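Local coordinates for putative nucleoprotein (Infectious salmon anemia virus, PDB 4EWC) that encapsidates the negative-strand viral RNA, protecting it from nucleases and forming the ribonucleoprotein that templates transcription and replication, at residues A113-A118 / V314-M319; Y145-F150 / M261-K266; L354-L359 / D373-S378; C455-I460 / V586-I591. One frame throughout, in Å; residues are numbered along the deposited sequence.

Interaction 1 of 4, residues A113-A118 / V314-M319; sequences ANIEMA and VALDLM
D317 and N114 bring the flat groups of this contact, and across the two segments no stack forms on either one. The D317 carboxylate touches through one oxygen: OD1 of D317 lies 3.7 Å from CB of A118. The D317 CB points away from residues 113-118, yet the carboxylate still reaches the A118 methyl. Its OD2 has R346 as a long, weak ion-pair partner. CB of N114 lies 4.0 Å from CD1 of L316. ND2 of N114 gives hydrogen bonds to the carbonyl oxygens of A298 and I300, which satisfies this buried donor and should hold the amide in place.

I115 packs against two residues, L316 and M319, and its CG2 does the touching. CG2 of I115 is anti to the carbonyl carbon of its own residue. It lies 3.4 Å from the backbone O of L316. The same CG2 of I115 is 3.9 Å from CD2 of L316. On M319 it meets the terminal methyl, with CG2 of I115 3.7 Å from CE of M319. M319 is a selenomethionine, and a bend at chi3 (44°) sets that methyl. No hydrogen bond links the two segments, so they meet by van der Waals packing alone.

The contact joins helix 96-114, with the residues that follow it, to helix 315-326. Helix 302-305 borders N114 and L316. Helix 334-346 packs on A118 and D317 through I339, and its K342 bonds to A118 O. L318 carries the packing on to helix 369-381.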
loop_
_atom_site.group_PDB
_atom_site.type_symbol
_atom_site.label_atom_id
_atom_site.label_comp_id
_atom_site.label_asym_id
_atom_site.label_seq_id
_atom_site.Cartn_x
_atom_site.Cartn_y
_atom_site.Cartn_z
ATOM N N ALA A 113 1.777 22.799 -27.657
ATOM C CA ALA A 113 2.311 22.480 -28.982
ATOM C C ALA A 113 1.685 21.173 -29.398
ATOM O O ALA A 113 1.335 20.967 -30.559
ATOM C CB ALA A 113 3.817 22.330 -28.924
ATOM N N ASN A 114 1.559 20.295 -28.410
ATOM C CA ASN A 114 1.083 18.943 -28.612
ATOM C C ASN A 114 -0.424 18.841 -28.803
ATOM O O ASN A 114 -0.885 17.970 -29.544
ATOM C CB ASN A 114 1.554 18.030 -27.470
ATOM C CG ASN A 114 3.016 17.645 -27.601
ATOM O OD1 ASN A 114 3.491 17.357 -28.699
ATOM N ND2 ASN A 114 3.735 17.640 -26.482
ATOM N N ILE A 115 -1.187 19.717 -28.144
ATOM C CA ILE A 115 -2.637 19.709 -28.323
ATOM C C ILE A 115 -3.016 20.210 -29.715
ATOM O O ILE A 115 -3.957 19.705 -30.321
ATOM C CB ILE A 115 -3.415 20.472 -27.220
ATOM C CG1 ILE A 115 -2.819 21.861 -26.994
ATOM C CG2 ILE A 115 -3.424 19.680 -25.922
ATOM C CD1 ILE A 115 -3.690 23.010 -27.486
ATOM N N GLU A 116 -2.271 21.179 -30.238
ATOM C CA GLU A 116 -2.554 21.673 -31.583
ATOM C C GLU A 116 -2.177 20.640 -32.656
ATOM O O GLU A 116 -2.837 20.538 -33.694
ATOM C CB GLU A 116 -1.868 23.027 -31.829
HETATM N N MSE A 117 -1.129 19.863 -32.388
HETATM C CA MSE A 117 -0.650 18.874 -33.345
HETATM C C MSE A 117 -1.493 17.591 -33.375
HETATM O O MSE A 117 -1.297 16.740 -34.245
HETATM C CB MSE A 117 0.795 18.510 -33.007
HETATM C CG MSE A 117 1.772 19.660 -33.183
HETATM SE SE MSE A 117 1.840 20.378 -34.961
HETATM C CE MSE A 117 2.660 18.847 -35.847
ATOM N N ALA A 118 -2.435 17.464 -32.442
ATOM C CA ALA A 118 -3.406 16.371 -32.466
ATOM C C ALA A 118 -4.098 16.217 -33.834
ATOM O O ALA A 118 -4.463 15.109 -34.225
ATOM C CB ALA A 118 -4.440 16.544 -31.359
ATOM N N VAL A 314 -4.010 10.391 -23.360
ATOM C CA VAL A 314 -5.217 10.744 -24.095
ATOM C C VAL A 314 -5.774 12.163 -23.847
ATOM O O VAL A 314 -6.417 12.736 -24.733
ATOM C CB VAL A 314 -6.308 9.622 -23.953
ATOM C CG1 VAL A 314 -7.051 9.728 -22.641
ATOM C CG2 VAL A 314 -7.241 9.594 -25.148
ATOM N N ALA A 315 -5.483 12.737 -22.675
ATOM C CA ALA A 315 -5.948 14.085 -22.329
ATOM C C ALA A 315 -5.584 15.142 -23.371
ATOM O O ALA A 315 -6.284 16.145 -23.530
ATOM C CB ALA A 315 -5.450 14.510 -20.953
ATOM N N LEU A 316 -4.486 14.920 -24.077
ATOM C CA LEU A 316 -4.043 15.854 -25.098
ATOM C C LEU A 316 -5.042 15.937 -26.236
ATOM O O LEU A 316 -5.360 17.032 -26.709
ATOM C CB LEU A 316 -2.666 15.447 -25.634
ATOM C CG LEU A 316 -1.488 15.507 -24.661
ATOM C CD1 LEU A 316 -0.235 15.095 -25.382
ATOM C CD2 LEU A 316 -1.326 16.904 -24.058
ATOM N N ASP A 317 -5.541 14.778 -26.669
ATOM C CA ASP A 317 -6.506 14.718 -27.769
ATOM C C ASP A 317 -7.858 15.263 -27.352
ATOM O O ASP A 317 -8.527 15.889 -28.142
ATOM C CB ASP A 317 -6.722 13.282 -28.240
ATOM C CG ASP A 317 -5.473 12.647 -28.795
ATOM O OD1 ASP A 317 -4.657 13.344 -29.438
ATOM O OD2 ASP A 317 -5.310 11.432 -28.579
ATOM N N LEU A 318 -8.251 15.001 -26.110
ATOM C CA LEU A 318 -9.584 15.327 -25.655
ATOM C C LEU A 318 -9.694 16.824 -25.486
ATOM O O LEU A 318 -10.722 17.426 -25.797
ATOM C CB LEU A 318 -9.910 14.622 -24.336
ATOM C CG LEU A 318 -9.797 13.093 -24.295
ATOM C CD1 LEU A 318 -9.948 12.573 -22.881
ATOM C CD2 LEU A 318 -10.807 12.458 -25.207
HETATM N N MSE A 319 -8.626 17.420 -24.974
HETATM C CA MSE A 319 -8.595 18.852 -24.739
HETATM C C MSE A 319 -8.623 19.542 -26.087
HETATM O O MSE A 319 -9.236 20.597 -26.252
HETATM C CB MSE A 319 -7.317 19.237 -24.004
HETATM C CG MSE A 319 -7.300 18.938 -22.532
HETATM SE SE MSE A 319 -5.466 19.201 -21.897
HETATM C CE MSE A 319 -5.127 20.872 -22.842
#

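Interaction 2 of 4, residues Y145-F150 / M261-K266; sequences YNLSLF and MALIMK
M261, modelled as selenomethionine, makes a Met-aromatic contact with F150. Its selenium lies 5.3 Å from the centroid of the F150 ring, at 68° from the ring normal, so the approach is oblique. The two side chains cross at about a right angle. CG of M261 is 4.0 Å from CZ of F150, and SE is 4.2 Å from the same CZ.

CG of F150 is anti to its backbone N (chi1 -178°), and the ring beyond it touches both M261 and I264. CE1 of F150 lies 4.1 Å from CD1 of I264. One turn earlier, L147 splits its branches between two partners. CD1 of L147 is 3.9 Å from CG1 of I264, while CD2 of L147 is 4.2 Å from CD1 of L263. I264 therefore touches both L147 and F150. No hydrogen bond crosses the contact.

The short helical segments pass 11.0 Å apart at a signed angle of -77°, a steep crossing. A membrane-spanning helix is predicted over 144-166, but in this crystal L147 and F150 are buried against protein. The contact joins helix 142-162 to helix 253-269, whose C260 also touches L147 and F150. M181 of helix 174-188 packs on M261 and I264, and Y304 of helix 302-305 lies on M261.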
loop_
_atom_site.group_PDB
_atom_site.type_symbol
_atom_site.label_atom_id
_atom_site.label_comp_id
_atom_site.label_asym_id
_atom_site.label_seq_id
_atom_site.Cartn_x
_atom_site.Cartn_y
_atom_site.Cartn_z
ATOM N N TYR A 145 14.185 -3.475 -31.419
ATOM C CA TYR A 145 15.508 -3.609 -32.027
ATOM C C TYR A 145 16.047 -2.252 -32.476
ATOM O O TYR A 145 17.243 -1.973 -32.361
ATOM C CB TYR A 145 15.474 -4.595 -33.208
ATOM C CG TYR A 145 16.786 -4.661 -33.952
ATOM C CD1 TYR A 145 17.820 -5.490 -33.512
ATOM C CD2 TYR A 145 17.005 -3.883 -35.087
ATOM C CE1 TYR A 145 19.034 -5.553 -34.193
ATOM C CE2 TYR A 145 18.219 -3.932 -35.766
ATOM C CZ TYR A 145 19.227 -4.772 -35.317
ATOM O OH TYR A 145 20.430 -4.822 -35.978
ATOM N N ASN A 146 15.149 -1.415 -32.991
ATOM C CA ASN A 146 15.514 -0.085 -33.467
ATOM C C ASN A 146 15.942 0.826 -32.337
ATOM O O ASN A 146 16.912 1.571 -32.455
ATOM C CB ASN A 146 14.358 0.544 -34.247
ATOM C CG ASN A 146 14.167 -0.100 -35.602
ATOM O OD1 ASN A 146 15.052 -0.810 -36.090
ATOM N ND2 ASN A 146 13.023 0.146 -36.221
ATOM N N LEU A 147 15.202 0.746 -31.237
ATOM C CA LEU A 147 15.514 1.521 -30.058
ATOM C C LEU A 147 16.851 1.080 -29.462
ATOM O O LEU A 147 17.644 1.928 -29.084
ATOM C CB LEU A 147 14.380 1.460 -29.024
ATOM C CG LEU A 147 14.659 2.204 -27.706
ATOM C CD1 LEU A 147 14.783 3.710 -27.904
ATOM C CD2 LEU A 147 13.593 1.875 -26.678
ATOM N N SER A 148 17.116 -0.225 -29.395
ATOM C CA SER A 148 18.418 -0.690 -28.898
ATOM C C SER A 148 19.557 -0.298 -29.819
ATOM O O SER A 148 20.671 -0.016 -29.360
ATOM C CB SER A 148 18.448 -2.202 -28.677
ATOM O OG SER A 148 17.660 -2.570 -27.566
ATOM N N LEU A 149 19.290 -0.300 -31.118
ATOM C CA LEU A 149 20.303 0.086 -32.089
ATOM C C LEU A 149 20.608 1.567 -31.913
ATOM O O LEU A 149 21.772 1.970 -31.781
ATOM C CB LEU A 149 19.824 -0.198 -33.512
ATOM C CG LEU A 149 20.827 0.167 -34.597
ATOM C CD1 LEU A 149 22.168 -0.441 -34.231
ATOM C CD2 LEU A 149 20.394 -0.304 -35.966
ATOM N N PHE A 150 19.541 2.361 -31.906
ATOM C CA PHE A 150 19.615 3.790 -31.654
ATOM C C PHE A 150 20.442 4.086 -30.418
ATOM O O PHE A 150 21.370 4.888 -30.476
ATOM C CB PHE A 150 18.208 4.385 -31.506
ATOM C CG PHE A 150 18.194 5.877 -31.298
ATOM C CD1 PHE A 150 18.478 6.431 -30.057
ATOM C CD2 PHE A 150 17.877 6.722 -32.341
ATOM C CE1 PHE A 150 18.473 7.794 -29.880
ATOM C CE2 PHE A 150 17.862 8.082 -32.176
ATOM C CZ PHE A 150 18.160 8.621 -30.947
HETATM N N MSE A 261 13.471 8.998 -29.792
HETATM C CA MSE A 261 13.544 10.161 -28.916
HETATM C C MSE A 261 12.223 10.350 -28.139
HETATM O O MSE A 261 12.233 10.697 -26.981
HETATM C CB MSE A 261 13.963 11.402 -29.706
HETATM C CG MSE A 261 15.428 11.372 -30.117
HETATM SE SE MSE A 261 16.576 11.582 -28.502
HETATM C CE MSE A 261 16.063 13.377 -28.043
ATOM N N ALA A 262 11.099 10.054 -28.771
ATOM C CA ALA A 262 9.833 10.058 -28.064
ATOM C C ALA A 262 9.803 9.035 -26.924
ATOM O O ALA A 262 9.298 9.323 -25.839
ATOM C CB ALA A 262 8.664 9.825 -29.027
ATOM N N LEU A 263 10.355 7.851 -27.158
ATOM C CA LEU A 263 10.327 6.791 -26.156
ATOM C C LEU A 263 11.232 7.127 -24.985
ATOM O O LEU A 263 10.876 6.913 -23.813
ATOM C CB LEU A 263 10.725 5.448 -26.776
ATOM C CG LEU A 263 9.696 4.906 -27.772
ATOM C CD1 LEU A 263 10.220 3.674 -28.510
ATOM C CD2 LEU A 263 8.414 4.574 -27.029
ATOM N N ILE A 264 12.403 7.658 -25.323
ATOM C CA ILE A 264 13.395 8.074 -24.329
ATOM C C ILE A 264 12.996 9.369 -23.591
ATOM O O ILE A 264 13.134 9.481 -22.367
ATOM C CB ILE A 264 14.787 8.212 -24.993
ATOM C CG1 ILE A 264 15.145 6.895 -25.682
ATOM C CG2 ILE A 264 15.863 8.580 -23.990
ATOM C CD1 ILE A 264 16.472 6.922 -26.446
HETATM N N MSE A 265 12.489 10.347 -24.328
HETATM C CA MSE A 265 12.002 11.553 -23.658
HETATM C C MSE A 265 10.827 11.270 -22.716
HETATM O O MSE A 265 10.770 11.863 -21.645
HETATM C CB MSE A 265 11.765 12.735 -24.626
HETATM C CG MSE A 265 13.045 13.238 -25.340
HETATM SE SE MSE A 265 14.559 13.734 -24.160
HETATM C CE MSE A 265 15.185 12.048 -23.460
ATOM N N LYS A 266 9.943 10.337 -23.084
ATOM C CA LYS A 266 8.889 9.902 -22.170
ATOM C C LYS A 266 9.447 9.453 -20.819
ATOM O O LYS A 266 8.895 9.766 -19.765
ATOM C CB LYS A 266 7.991 8.810 -22.758
ATOM C CG LYS A 266 6.822 8.416 -21.842
ATOM C CD LYS A 266 5.885 7.367 -22.460
ATOM C CE LYS A 266 4.698 7.009 -21.538
ATOM N NZ LYS A 266 3.768 8.144 -21.339
#

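Interaction 3 of 4, residues L354-L359 / D373-S378; sequences LLTSAL and DTLCTS
L355 and L375 mark the closest backbone approach of two antiparallel helices, with their CA atoms 6.3 Å apart. The pair is a helical hairpin: helices 350-358 and 369-381 are consecutive in the chain and belong to the helical bundle region of this nucleoprotein. The short axes run at 151° and come within 9.7 Å. L359 has already left the helix, with an extended psi of 124°, but its CB still points toward the second helix.

L375 packs from the second helix. Its CG is anti to the backbone N (chi1 178°), and its two methyls meet different residues. CD1 of L375 lies 3.5 Å from OG1 of T356. CD2 of L375 lies 4.1 Å from CD1 of L359. The T356 hydroxyl is not left to the leucine alone, since it hydrogen-bonds to the carbonyl O of Q352 in its own helix.

From the first helix, L355 meets the T374 methyl with its CD2, and the two side chains cross at about a right angle. CD2 of L355 also lies 4.1 Å from the backbone N of L375. Helix 550-564 adds L552 and I556 to L355, and I556 also reaches T374. L537 of the second subunit packs on T374, so the hairpin also borders that subunit.

T374 divides its two branches: OG1 of T374 bonds back to the carbonyl O of R370, while its methyl CG2 sits 3.6 Å from CD2 of L355.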
loop_
_atom_site.group_PDB
_atom_site.type_symbol
_atom_site.label_atom_id
_atom_site.label_comp_id
_atom_site.label_asym_id
_atom_site.label_seq_id
_atom_site.Cartn_x
_atom_site.Cartn_y
_atom_site.Cartn_z
ATOM N N LEU A 354 -17.744 3.521 -28.894
ATOM C CA LEU A 354 -19.056 4.110 -29.135
ATOM C C LEU A 354 -19.129 5.474 -28.489
ATOM O O LEU A 354 -19.506 6.458 -29.121
ATOM C CB LEU A 354 -20.175 3.227 -28.561
ATOM C CG LEU A 354 -20.194 1.837 -29.189
ATOM C CD1 LEU A 354 -21.315 1.014 -28.583
ATOM C CD2 LEU A 354 -20.324 1.950 -30.705
ATOM N N LEU A 355 -18.765 5.513 -27.214
ATOM C CA LEU A 355 -18.790 6.743 -26.425
ATOM C C LEU A 355 -18.011 7.851 -27.141
ATOM O O LEU A 355 -18.514 8.963 -27.320
ATOM C CB LEU A 355 -18.229 6.457 -25.032
ATOM C CG LEU A 355 -18.764 7.145 -23.786
ATOM C CD1 LEU A 355 -20.272 7.297 -23.777
ATOM C CD2 LEU A 355 -18.312 6.356 -22.557
ATOM N N THR A 356 -16.794 7.528 -27.564
ATOM C CA THR A 356 -15.992 8.420 -28.401
ATOM C C THR A 356 -16.722 8.902 -29.675
ATOM O O THR A 356 -16.714 10.087 -30.001
ATOM C CB THR A 356 -14.653 7.747 -28.811
ATOM O OG1 THR A 356 -13.859 7.489 -27.647
ATOM C CG2 THR A 356 -13.869 8.625 -29.790
ATOM N N SER A 357 -17.340 7.979 -30.403
ATOM C CA SER A 357 -18.037 8.345 -31.636
ATOM C C SER A 357 -19.269 9.179 -31.334
ATOM O O SER A 357 -19.672 10.016 -32.136
ATOM C CB SER A 357 -18.437 7.112 -32.427
ATOM O OG SER A 357 -17.310 6.482 -33.005
ATOM N N ALA A 358 -19.860 8.936 -30.172
ATOM C CA ALA A 358 -21.013 9.681 -29.722
ATOM C C ALA A 358 -20.756 11.192 -29.595
ATOM O O ALA A 358 -21.691 11.990 -29.628
ATOM C CB ALA A 358 -21.528 9.106 -28.415
ATOM N N LEU A 359 -19.501 11.602 -29.456
ATOM C CA LEU A 359 -19.199 13.042 -29.406
ATOM C C LEU A 359 -19.327 13.672 -30.781
ATOM O O LEU A 359 -18.679 13.246 -31.742
ATOM C CB LEU A 359 -17.807 13.320 -28.869
ATOM C CG LEU A 359 -17.563 12.960 -27.411
ATOM C CD1 LEU A 359 -16.076 12.786 -27.211
ATOM C CD2 LEU A 359 -18.119 14.029 -26.481
ATOM N N ASP A 373 -17.248 13.865 -20.321
ATOM C CA ASP A 373 -16.954 13.487 -18.954
ATOM C C ASP A 373 -17.048 11.995 -18.744
ATOM O O ASP A 373 -16.168 11.402 -18.110
ATOM C CB ASP A 373 -17.909 14.179 -17.977
ATOM C CG ASP A 373 -17.544 15.631 -17.741
ATOM O OD1 ASP A 373 -16.447 16.035 -18.198
ATOM O OD2 ASP A 373 -18.351 16.358 -17.124
ATOM N N THR A 374 -18.122 11.402 -19.254
ATOM C CA THR A 374 -18.291 9.963 -19.194
ATOM C C THR A 374 -17.063 9.290 -19.810
ATOM O O THR A 374 -16.496 8.381 -19.222
ATOM C CB THR A 374 -19.534 9.502 -19.994
ATOM O OG1 THR A 374 -20.667 10.294 -19.627
ATOM C CG2 THR A 374 -19.821 8.029 -19.743
ATOM N N LEU A 375 -16.655 9.763 -20.986
ATOM C CA LEU A 375 -15.501 9.219 -21.691
ATOM C C LEU A 375 -14.207 9.314 -20.868
ATOM O O LEU A 375 -13.486 8.329 -20.697
ATOM C CB LEU A 375 -15.310 9.901 -23.046
ATOM C CG LEU A 375 -14.074 9.367 -23.793
ATOM C CD1 LEU A 375 -14.240 7.892 -24.144
ATOM C CD2 LEU A 375 -13.737 10.178 -25.028
ATOM N N CYS A 376 -13.937 10.507 -20.359
ATOM C CA CYS A 376 -12.821 10.735 -19.465
ATOM C C CYS A 376 -12.830 9.774 -18.294
ATOM O O CYS A 376 -11.793 9.157 -17.991
ATOM C CB CYS A 376 -12.837 12.176 -18.955
ATOM S SG CYS A 376 -12.507 13.372 -20.229
ATOM N N THR A 377 -13.987 9.649 -17.640
ATOM C CA THR A 377 -14.116 8.760 -16.487
ATOM C C THR A 377 -13.828 7.317 -16.889
ATOM O O THR A 377 -13.161 6.589 -16.154
ATOM C CB THR A 377 -15.514 8.821 -15.864
ATOM O OG1 THR A 377 -15.743 10.138 -15.353
ATOM C CG2 THR A 377 -15.639 7.815 -14.733
ATOM N N SER A 378 -14.318 6.916 -18.060
ATOM C CA SER A 378 -14.100 5.571 -18.542
ATOM C C SER A 378 -12.611 5.312 -18.715
ATOM O O SER A 378 -12.116 4.217 -18.445
ATOM C CB SER A 378 -14.849 5.322 -19.862
ATOM O OG SER A 378 -14.257 6.007 -20.954
#

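Interaction 4 of 4, residues C455-I460 / V586-I591; sequences CSADII and VGLFSI
A457 and V586 share the direct hydrogen bond of the contact. N of A457 donates to O of V586 at 3.2 Å, nearly straight at 165°. A water makes a second polar link: it donates to O of C455 at 2.8 Å and weakly accepts from N of L588 at 3.2 Å.

Within residues 455-460, S456 is the N-cap of helix 457-463. With OG anti to the backbone N (chi1 159°), S456 takes a weak capping bond on OG from N of I459 at 3.3 Å.

The apolar touches centre on A457 and L588. CB of A457 lies 3.7 Å from CA of G587. CD1 of L588 meets CB of A457 at 4.1 Å and CG1 of I460 at 4.0 Å. The I460 and L588 side chains cross at about a right angle.

Ionic and intersubunit bonds flank the site. OD1 of D458 forms a salt bridge with R469 of its own chain, and OD2 bonds to S584 OG. F589, in the type II turn 587-590, meets W514 of the second subunit, and its backbone O hydrogen-bonds to S513 OG of that subunit.

The V586 carbonyl and the S456 hydroxyl both accept from backbone N-H groups of the first helical turn. The partial positive charge of a helix start probably favours both acceptors. The polar ties across the contact thus run through backbone atoms and one water, while A457, I460 and L588 supply apolar packing.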
loop_
_atom_site.group_PDB
_atom_site.type_symbol
_atom_site.label_atom_id
_atom_site.label_comp_id
_atom_site.label_asym_id
_atom_site.label_seq_id
_atom_site.Cartn_x
_atom_site.Cartn_y
_atom_site.Cartn_z
ATOM N N CYS A 455 1.772 5.816 -11.986
ATOM C CA CYS A 455 1.848 4.380 -11.719
ATOM C C CYS A 455 1.461 4.115 -10.283
ATOM O O CYS A 455 1.623 4.970 -9.431
ATOM C CB CYS A 455 3.257 3.860 -11.951
ATOM S SG CYS A 455 3.477 2.094 -11.600
ATOM N N SER A 456 0.948 2.926 -10.026
ATOM C CA SER A 456 0.679 2.476 -8.673
ATOM C C SER A 456 1.881 2.712 -7.754
ATOM O O SER A 456 3.034 2.449 -8.135
ATOM C CB SER A 456 0.327 0.979 -8.687
ATOM O OG SER A 456 0.523 0.392 -7.411
ATOM N N ALA A 457 1.610 3.221 -6.556
ATOM C CA ALA A 457 2.658 3.427 -5.560
ATOM C C ALA A 457 3.270 2.105 -5.103
ATOM O O ALA A 457 4.481 2.026 -4.904
ATOM C CB ALA A 457 2.120 4.202 -4.360
ATOM N N ASP A 458 2.433 1.084 -4.930
ATOM C CA ASP A 458 2.921 -0.241 -4.569
ATOM C C ASP A 458 3.970 -0.700 -5.569
ATOM O O ASP A 458 5.015 -1.230 -5.189
ATOM C CB ASP A 458 1.796 -1.255 -4.549
ATOM C CG ASP A 458 0.758 -0.956 -3.492
ATOM O OD1 ASP A 458 1.059 -1.221 -2.307
ATOM O OD2 ASP A 458 -0.362 -0.484 -3.847
ATOM N N ILE A 459 3.680 -0.488 -6.850
ATOM C CA ILE A 459 4.583 -0.880 -7.907
ATOM C C ILE A 459 5.895 -0.122 -7.806
ATOM O O ILE A 459 6.974 -0.740 -7.780
ATOM C CB ILE A 459 3.980 -0.697 -9.314
ATOM C CG1 ILE A 459 2.732 -1.546 -9.476
ATOM C CG2 ILE A 459 5.007 -1.076 -10.404
ATOM C CD1 ILE A 459 2.099 -1.433 -10.861
ATOM N N ILE A 460 5.793 1.209 -7.773
ATOM C CA ILE A 460 6.937 2.095 -7.532
ATOM C C ILE A 460 7.789 1.593 -6.374
ATOM O O ILE A 460 9.000 1.447 -6.503
ATOM C CB ILE A 460 6.496 3.523 -7.153
ATOM C CG1 ILE A 460 5.806 4.213 -8.334
ATOM C CG2 ILE A 460 7.680 4.317 -6.688
ATOM C CD1 ILE A 460 6.730 4.504 -9.478
ATOM N N VAL A 586 -3.775 2.984 -4.393
ATOM C CA VAL A 586 -3.072 4.161 -3.909
ATOM C C VAL A 586 -1.963 4.496 -4.894
ATOM O O VAL A 586 -1.317 3.600 -5.454
ATOM C CB VAL A 586 -2.461 3.964 -2.486
ATOM C CG1 VAL A 586 -1.639 5.187 -2.080
ATOM C CG2 VAL A 586 -3.553 3.739 -1.485
ATOM N N GLY A 587 -1.749 5.781 -5.132
ATOM C CA GLY A 587 -0.631 6.169 -5.941
ATOM C C GLY A 587 0.146 7.270 -5.273
ATOM O O GLY A 587 -0.057 7.609 -4.098
ATOM N N LEU A 588 1.081 7.808 -6.036
ATOM C CA LEU A 588 1.702 9.067 -5.705
ATOM C C LEU A 588 0.536 10.070 -5.787
ATOM O O LEU A 588 -0.503 9.768 -6.385
ATOM C CB LEU A 588 2.806 9.345 -6.732
ATOM C CG LEU A 588 4.201 8.671 -6.637
ATOM C CD1 LEU A 588 4.193 7.213 -6.251
ATOM C CD2 LEU A 588 4.949 8.809 -7.931
ATOM N N PHE A 589 0.652 11.238 -5.176
ATOM C CA PHE A 589 -0.480 12.221 -5.155
ATOM C C PHE A 589 -1.736 11.801 -4.419
ATOM O O PHE A 589 -2.755 12.455 -4.548
ATOM C CB PHE A 589 -0.913 12.687 -6.550
ATOM C CG PHE A 589 0.211 12.823 -7.509
ATOM C CD1 PHE A 589 1.156 13.823 -7.344
ATOM C CD2 PHE A 589 0.337 11.944 -8.577
ATOM C CE1 PHE A 589 2.211 13.949 -8.215
ATOM C CE2 PHE A 589 1.386 12.064 -9.469
ATOM C CZ PHE A 589 2.324 13.072 -9.288
ATOM N N SER A 590 -1.682 10.726 -3.651
ATOM C CA SER A 590 -2.892 10.211 -3.009
ATOM C C SER A 590 -3.174 10.974 -1.716
ATOM O O SER A 590 -4.249 10.873 -1.145
ATOM C CB SER A 590 -2.748 8.728 -2.706
ATOM O OG SER A 590 -1.865 8.559 -1.601
ATOM N N ILE A 591 -2.163 11.705 -1.254
ATOM C CA ILE A 591 -2.298 12.672 -0.174
ATOM C C ILE A 591 -2.061 14.077 -0.742
ATOM O O ILE A 591 -1.020 14.340 -1.355
ATOM C CB ILE A 591 -1.268 12.415 0.942
ATOM C CG1 ILE A 591 -1.519 11.075 1.643
ATOM C CG2 ILE A 591 -1.290 13.558 1.932
ATOM C CD1 ILE A 591 -0.522 10.767 2.758
HETATM O O HOH W 1 0.962 7.640 -9.201
#

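How the interactions relate
All four contacts are buried, but their places differ. Interactions 1 and 3 form one continuous body, and they touch where CD2 of L318 lies 3.7 Å from CD2 of L375. Interaction 3 lies farther out, about 24 Å from the chain centre to its own centre. Interaction 2 is nested along the chain inside the loop closed by interaction 1, yet touches none of the others. Interactions 1 to 3 have no hydrogen bond between their segments and rely on side-chain packing. Interaction 4, centred about 14 Å from the chain centre, adds a backbone bond and a water at the C-terminal tail. Interactions 3 and 4 both border the second subunit.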